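PDB 5XGG: unconventional myosin IB, which probably works as an actin-based motor whose C-terminal SH3 domain, the part described here, is likely to recruit proline-rich partners. Local coordinates for residues Y11-T14 with E19-S22; I31-K34 with W39-E42. One frame throughout, in Å; residues are numbered along the deposited sequence.

How the interactions relate
After strand 6-9 the chain runs out into the long RT loop, and interaction 1 closes that loop near its tip by bringing 19-22 back against 11-14. The chain then enters strand 28-35, turns through the n-Src loop and returns along strand 38-43; interaction 2 is the pairing of 31-34 with 39-42 in that hairpin. The two contacts follow one another in series, neither enclosing the other, with centres about 13 Å apart. They meet at Leu-21, whose CD2 packs 3.7 Å from Gly-41 O. Interaction 1 thus ties the two arms of the loop beside the sheet, while interaction 2 joins two neighbouring strands within it.

Interaction 1. Residues Y11-T14 with E19-S22; sequences YPYT and EELS
The two arms of the loop draw closest at Thr-14 and Ser-22, whose CA atoms lie 4.6 Å apart, and the same Ser-22 CA makes a CA-H...O contact of 3.2 Å with Tyr-13 O. Tyr-13 carries the side-chain part. With CG anti to the backbone N (chi1 -175°), its ring reaches across to the other arm, where Tyr-13 OH donates a 2.7 Å hydrogen bond to Glu-20 OE1. The hydroxyl meets that oxygen from above the carboxylate plane, 41° out of it, and the two side chains cross at about a right angle. Glu-20 OE1 also accepts from Ala-16 N, so the tyrosine and the loop backbone grip the same oxygen. Further back along the ring edge, Tyr-13 CD2 lies 3.6 Å from Leu-21 O, near the ring plane. Ser-22 OG sits 3.7 Å from Thr-14 CA and is hydrogen-bonded to Ala-15 N. Tyr-13 also packs edge-to-face on Tyr-54 and touches Trp-38 and Pro-51. This is the RT loop of an SH3 domain, with Tyr-13 as the last tyrosine of its ALYPY version of the ALYDY motif, in the aromatic surface that binds proline-rich peptides in relatives.

Interaction 2. Residues I31-K34 with W39-E42; sequences ILEK and WKGE
Lys-34 lies alongside Trp-39, its chain laid over one face of the indole and pointing the same way. CB starts beside the five-membered ring, 3.8 Å from Trp-39 CD1. CG follows at 3.6 Å from Trp-39 NE1, and CD moves on to the ring junction, 3.7 Å from Trp-39 CE2. CE presses closely over the six-membered ring, 3.3 Å from Trp-39 CZ2, in a CH-pi contact. The bend at the last torsion (chi4 83°) then keeps NZ above the same ring, 4.3 Å from its centroid and 11° off the normal, a cation-pi contact. At the indole edge Ile-31 CD1 touches Trp-39 CE3 at 3.9 Å, on the face of the sheet that also carries Lys-34. Beneath these side chains, strands 28-35 and 38-43 form the antiparallel hairpin that flanks the n-Src loop of the SH3 barrel. A beta bulge interrupts its register: Leu-32 and Glu-33 together stand opposite Lys-40. Leu-32 N gives a nearly straight hydrogen bond to Lys-40 O (2.8 Å), while Lys-40 N bonds to Glu-33 O at 2.8 Å, tilted 34° from the carbonyl plane. On the opposite face of the sheet, the CB atoms of Glu-33 and Lys-40 pack together; the ammonium group of Lys-40 forms its salt bridge with Glu-47 on strand 46-51.

Interaction 1. Residues Y11-T14 with E19-S22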
ATOM      1  N   TYR A  11      -1.230  10.179  -3.194  1.00  8.43           N
ATOM      2  CA  TYR A  11      -1.743  11.269  -2.328  1.00  8.68           C
ATOM      3  C   TYR A  11      -1.643  10.762  -0.858  1.00 10.59           C
ATOM      4  O   TYR A  11      -1.600   9.503  -0.630  1.00  9.34           O
ATOM      5  CB  TYR A  11      -3.199  11.505  -2.660  1.00  9.12           C
ATOM      6  CG  TYR A  11      -3.507  11.344  -4.097  1.00  9.66           C
ATOM      7  CD1 TYR A  11      -3.091  12.344  -5.051  1.00  9.56           C
ATOM      8  CD2 TYR A  11      -4.217  10.196  -4.589  1.00 10.09           C
ATOM      9  CE1 TYR A  11      -3.320  12.128  -6.428  1.00 10.34           C
ATOM     10  CE2 TYR A  11      -4.441  10.020  -5.916  1.00 11.07           C
ATOM     11  CZ  TYR A  11      -3.983  10.976  -6.836  1.00 11.48           C
ATOM     12  OH  TYR A  11      -4.211  10.722  -8.196  1.00 14.80           O
ATOM     13  N   PRO A  12      -1.601  11.674   0.136  1.00  9.97           N
ATOM     14  CA  PRO A  12      -1.601  11.220   1.477  1.00 11.18           C
ATOM     15  C   PRO A  12      -2.990  10.712   1.859  1.00 10.07           C
ATOM     16  O   PRO A  12      -3.945  11.068   1.258  1.00  9.79           O
ATOM     17  CB  PRO A  12      -1.243  12.517   2.285  1.00 12.18           C
ATOM     18  CG  PRO A  12      -1.867  13.586   1.543  1.00 12.42           C
ATOM     19  CD  PRO A  12      -1.710  13.168   0.086  1.00 13.07           C
ATOM     20  N   TYR A  13      -3.050   9.938   2.922  1.00  8.44           N
ATOM     21  CA  TYR A  13      -4.318   9.398   3.437  1.00  7.56           C
ATOM     22  C   TYR A  13      -4.237   9.366   4.923  1.00  7.51           C
ATOM     23  O   TYR A  13      -3.250   8.869   5.472  1.00  7.99           O
ATOM     24  CB  TYR A  13      -4.567   8.004   2.887  1.00  7.73           C
ATOM     25  CG  TYR A  13      -5.927   7.432   3.300  1.00  7.50           C
ATOM     26  CD1 TYR A  13      -7.093   7.992   2.833  1.00  7.21           C
ATOM     27  CD2 TYR A  13      -6.030   6.414   4.245  1.00  7.35           C
ATOM     28  CE1 TYR A  13      -8.304   7.552   3.298  1.00  6.91           C
ATOM     29  CE2 TYR A  13      -7.236   5.946   4.674  1.00  7.25           C
ATOM     30  CZ  TYR A  13      -8.363   6.513   4.215  1.00  7.81           C
ATOM     31  OH  TYR A  13      -9.647   6.127   4.616  1.00  9.72           O
ATOM     32  N   THR A  14      -5.296   9.818   5.598  1.00  8.17           N
ATOM     33  CA  THR A  14      -5.465   9.645   7.039  1.00  8.91           C
ATOM     34  C   THR A  14      -6.474   8.596   7.342  1.00  8.60           C
ATOM     35  O   THR A  14      -7.620   8.679   6.929  1.00  9.16           O
ATOM     36  CB  THR A  14      -5.928  10.960   7.707  1.00  9.65           C
ATOM     37  OG1 THR A  14      -4.941  11.935   7.440  1.00 11.27           O
ATOM     38  CG2 THR A  14      -6.069  10.808   9.154  1.00 10.82           C
ATOM     39  N   GLU A  19      -8.249   0.326  12.035  1.00  9.70           N
ATOM     40  CA  GLU A  19      -7.955  -0.784  11.182  1.00 10.19           C
ATOM     41  C   GLU A  19      -7.447  -0.342   9.826  1.00  8.47           C
ATOM     42  O   GLU A  19      -7.102  -1.169   8.978  1.00  7.22           O
ATOM     43  CB  GLU A  19      -9.138  -1.660  10.972  1.00 10.95           C
ATOM     44  CG  GLU A  19      -9.627  -2.413  12.207  1.00 13.17           C
ATOM     45  CD  GLU A  19     -10.331  -1.572  13.240  1.00 15.29           C
ATOM     46  OE1 GLU A  19     -10.955  -0.537  12.921  1.00 16.27           O
ATOM     47  OE2 GLU A  19     -10.305  -2.030  14.416  1.00 21.70           O
ATOM     48  N   GLU A  20      -7.452   0.978   9.598  1.00  7.98           N
ATOM     49  CA  GLU A  20      -6.829   1.565   8.398  1.00  7.56           C
ATOM     50  C   GLU A  20      -5.395   2.029   8.724  1.00  8.27           C
ATOM     51  O   GLU A  20      -4.966   2.222   9.903  1.00  8.61           O
ATOM     52  CB  GLU A  20      -7.696   2.705   7.822  1.00  7.31           C
ATOM     53  CG  GLU A  20      -8.874   2.168   7.027  1.00  7.87           C
ATOM     54  CD  GLU A  20      -9.882   3.236   6.704  1.00  9.25           C
ATOM     55  OE1 GLU A  20      -9.544   4.411   6.667  1.00 10.45           O
ATOM     56  OE2 GLU A  20     -11.060   2.861   6.418  1.00  9.30           O
ATOM     57  N   LEU A  21      -4.667   2.251   7.622  1.00  8.19           N
ATOM     58  CA  LEU A  21      -3.279   2.717   7.646  1.00  8.32           C
ATOM     59  C   LEU A  21      -3.195   4.096   7.036  1.00  8.23           C
ATOM     60  O   LEU A  21      -3.537   4.323   5.867  1.00  7.90           O
ATOM     61  CB  LEU A  21      -2.405   1.690   6.915  1.00  8.47           C
ATOM     62  CG  LEU A  21      -0.911   2.009   6.722  1.00  8.13           C
ATOM     63  CD1 LEU A  21      -0.200   1.985   8.044  1.00  8.51           C
ATOM     64  CD2 LEU A  21      -0.323   0.948   5.682  1.00  8.09           C
ATOM     65  N   SER A  22      -2.627   5.044   7.770  1.00  7.55           N
ATOM     66  CA  SER A  22      -2.251   6.340   7.213  1.00  8.01           C
ATOM     67  C   SER A  22      -0.923   6.339   6.480  1.00  7.79           C
ATOM     68  O   SER A  22      -0.067   5.448   6.726  1.00  7.97           O
ATOM     69  CB  SER A  22      -2.154   7.402   8.328  1.00  8.84           C
ATOM     70  OG  SER A  22      -3.325   7.468   9.130  1.00  9.72           O
TER

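Interaction 2. Residues I31-K34 with W39-E42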
ATOM      1  N   ILE A  31       1.918  -4.916   0.085  1.00  7.59           N
ATOM      2  CA  ILE A  31       0.536  -5.372   0.057  1.00  8.02           C
ATOM      3  C   ILE A  31       0.458  -6.820   0.513  1.00 10.00           C
ATOM      4  O   ILE A  31       1.112  -7.697  -0.058  1.00  8.95           O
ATOM      5  CB  ILE A  31      -0.102  -5.183  -1.346  1.00  8.00           C
ATOM      6  CG1 ILE A  31       0.076  -3.725  -1.744  1.00  7.88           C
ATOM      7  CG2 ILE A  31      -1.545  -5.650  -1.283  1.00  7.60           C
ATOM      8  CD1 ILE A  31      -0.567  -2.663  -0.842  1.00  8.08           C
ATOM      9  N   LEU A  32      -0.318  -7.051   1.569  1.00 10.54           N
ATOM     10  CA  LEU A  32      -0.440  -8.377   2.187  1.00 11.14           C
ATOM     11  C   LEU A  32      -1.708  -9.120   1.713  1.00 12.15           C
ATOM     12  O   LEU A  32      -1.786 -10.371   1.802  1.00 15.11           O
ATOM     13  CB  LEU A  32      -0.453  -8.187   3.718  1.00 10.15           C
ATOM     14  CG  LEU A  32       0.693  -7.518   4.371  1.00 10.13           C
ATOM     15  CD1 LEU A  32       0.386  -7.465   5.867  1.00  9.78           C
ATOM     16  CD2 LEU A  32       2.020  -8.166   3.992  1.00 10.73           C
ATOM     17  N   GLU A  33      -2.714  -8.396   1.223  1.00 11.64           N
ATOM     18  CA  GLU A  33      -4.013  -8.970   0.943  1.00 15.41           C
ATOM     19  C   GLU A  33      -4.826  -7.906   0.224  1.00 14.24           C
ATOM     20  O   GLU A  33      -4.516  -6.710   0.378  1.00 11.62           O
ATOM     21  CB  GLU A  33      -4.638  -9.379   2.301  1.00 18.78           C
ATOM     22  CG  GLU A  33      -6.118  -9.612   2.386  1.00 27.80           C
ATOM     23  CD  GLU A  33      -6.400 -10.724   3.365  1.00 27.17           C
ATOM     24  OE1 GLU A  33      -5.829 -10.667   4.488  1.00 26.45           O
ATOM     25  OE2 GLU A  33      -7.101 -11.647   2.929  1.00 31.70           O
ATOM     26  N   LYS A  34      -5.822  -8.346  -0.553  1.00 14.29           N
ATOM     27  CA  LYS A  34      -6.717  -7.445  -1.311  1.00 14.57           C
ATOM     28  C   LYS A  34      -8.171  -7.721  -0.979  1.00 17.55           C
ATOM     29  O   LYS A  34      -8.630  -8.874  -0.828  1.00 18.68           O
ATOM     30  CB  LYS A  34      -6.447  -7.539  -2.796  1.00 17.69           C
ATOM     31  CG  LYS A  34      -5.089  -7.107  -3.221  1.00 18.37           C
ATOM     32  CD  LYS A  34      -5.001  -7.143  -4.735  1.00 23.61           C
ATOM     33  CE  LYS A  34      -3.854  -6.321  -5.301  1.00 29.77           C
ATOM     34  NZ  LYS A  34      -2.468  -6.869  -5.387  1.00 33.62           N
ATOM     35  N   TRP A  39      -6.866  -2.392   0.137  1.00  8.87           N
ATOM     36  CA  TRP A  39      -5.762  -3.358   0.165  1.00  8.28           C
ATOM     37  C   TRP A  39      -5.161  -3.327   1.513  1.00  8.70           C
ATOM     38  O   TRP A  39      -5.113  -2.313   2.156  1.00  8.20           O
ATOM     39  CB  TRP A  39      -4.716  -3.029  -0.837  1.00  8.71           C
ATOM     40  CG  TRP A  39      -5.178  -3.332  -2.304  1.00  9.08           C
ATOM     41  CD1 TRP A  39      -6.438  -3.759  -2.706  1.00  9.03           C
ATOM     42  CD2 TRP A  39      -4.488  -3.017  -3.467  1.00 10.28           C
ATOM     43  NE1 TRP A  39      -6.501  -3.861  -4.079  1.00 11.00           N
ATOM     44  CE2 TRP A  39      -5.301  -3.429  -4.572  1.00 11.25           C
ATOM     45  CE3 TRP A  39      -3.206  -2.581  -3.716  1.00  9.86           C
ATOM     46  CZ2 TRP A  39      -4.890  -3.284  -5.855  1.00 12.33           C
ATOM     47  CZ3 TRP A  39      -2.797  -2.442  -5.007  1.00 12.89           C
ATOM     48  CH2 TRP A  39      -3.593  -2.851  -6.068  1.00 13.84           C
ATOM     49  N   LYS A  40      -4.711  -4.475   2.018  1.00  8.49           N
ATOM     50  CA  LYS A  40      -4.086  -4.448   3.332  1.00  9.56           C
ATOM     51  C   LYS A  40      -2.604  -4.154   3.187  1.00  8.78           C
ATOM     52  O   LYS A  40      -1.904  -4.899   2.537  1.00  9.03           O
ATOM     53  CB  LYS A  40      -4.288  -5.812   4.003  1.00 11.73           C
ATOM     54  CG  LYS A  40      -3.704  -5.841   5.354  1.00 15.22           C
ATOM     55  CD  LYS A  40      -4.128  -7.060   6.084  1.00 20.83           C
ATOM     56  CE  LYS A  40      -5.333  -6.751   6.950  1.00 21.34           C
ATOM     57  NZ  LYS A  40      -5.244  -7.828   7.920  1.00 24.62           N
ATOM     58  N   GLY A  41      -2.167  -2.968   3.648  1.00  7.52           N
ATOM     59  CA  GLY A  41      -0.791  -2.514   3.502  1.00  8.92           C
ATOM     60  C   GLY A  41       0.016  -2.673   4.748  1.00  8.71           C
ATOM     61  O   GLY A  41      -0.554  -2.773   5.855  1.00  8.61           O
ATOM     62  N   GLU A  42       1.328  -2.691   4.557  1.00  8.87           N
ATOM     63  CA  GLU A  42       2.304  -2.731   5.588  1.00 10.39           C
ATOM     64  C   GLU A  42       3.337  -1.684   5.317  1.00 10.11           C
ATOM     65  O   GLU A  42       3.895  -1.679   4.237  1.00  9.04           O
ATOM     66  CB  GLU A  42       2.893  -4.121   5.528  1.00 12.93           C
ATOM     67  CG  GLU A  42       3.834  -4.421   6.634  1.00 16.03           C
ATOM     68  CD  GLU A  42       5.130  -3.742   6.583  1.00 20.57           C
ATOM     69  OE1 GLU A  42       5.745  -3.608   5.520  1.00 27.57           O
ATOM     70  OE2 GLU A  42       5.561  -3.335   7.699  1.00 25.60           O
TER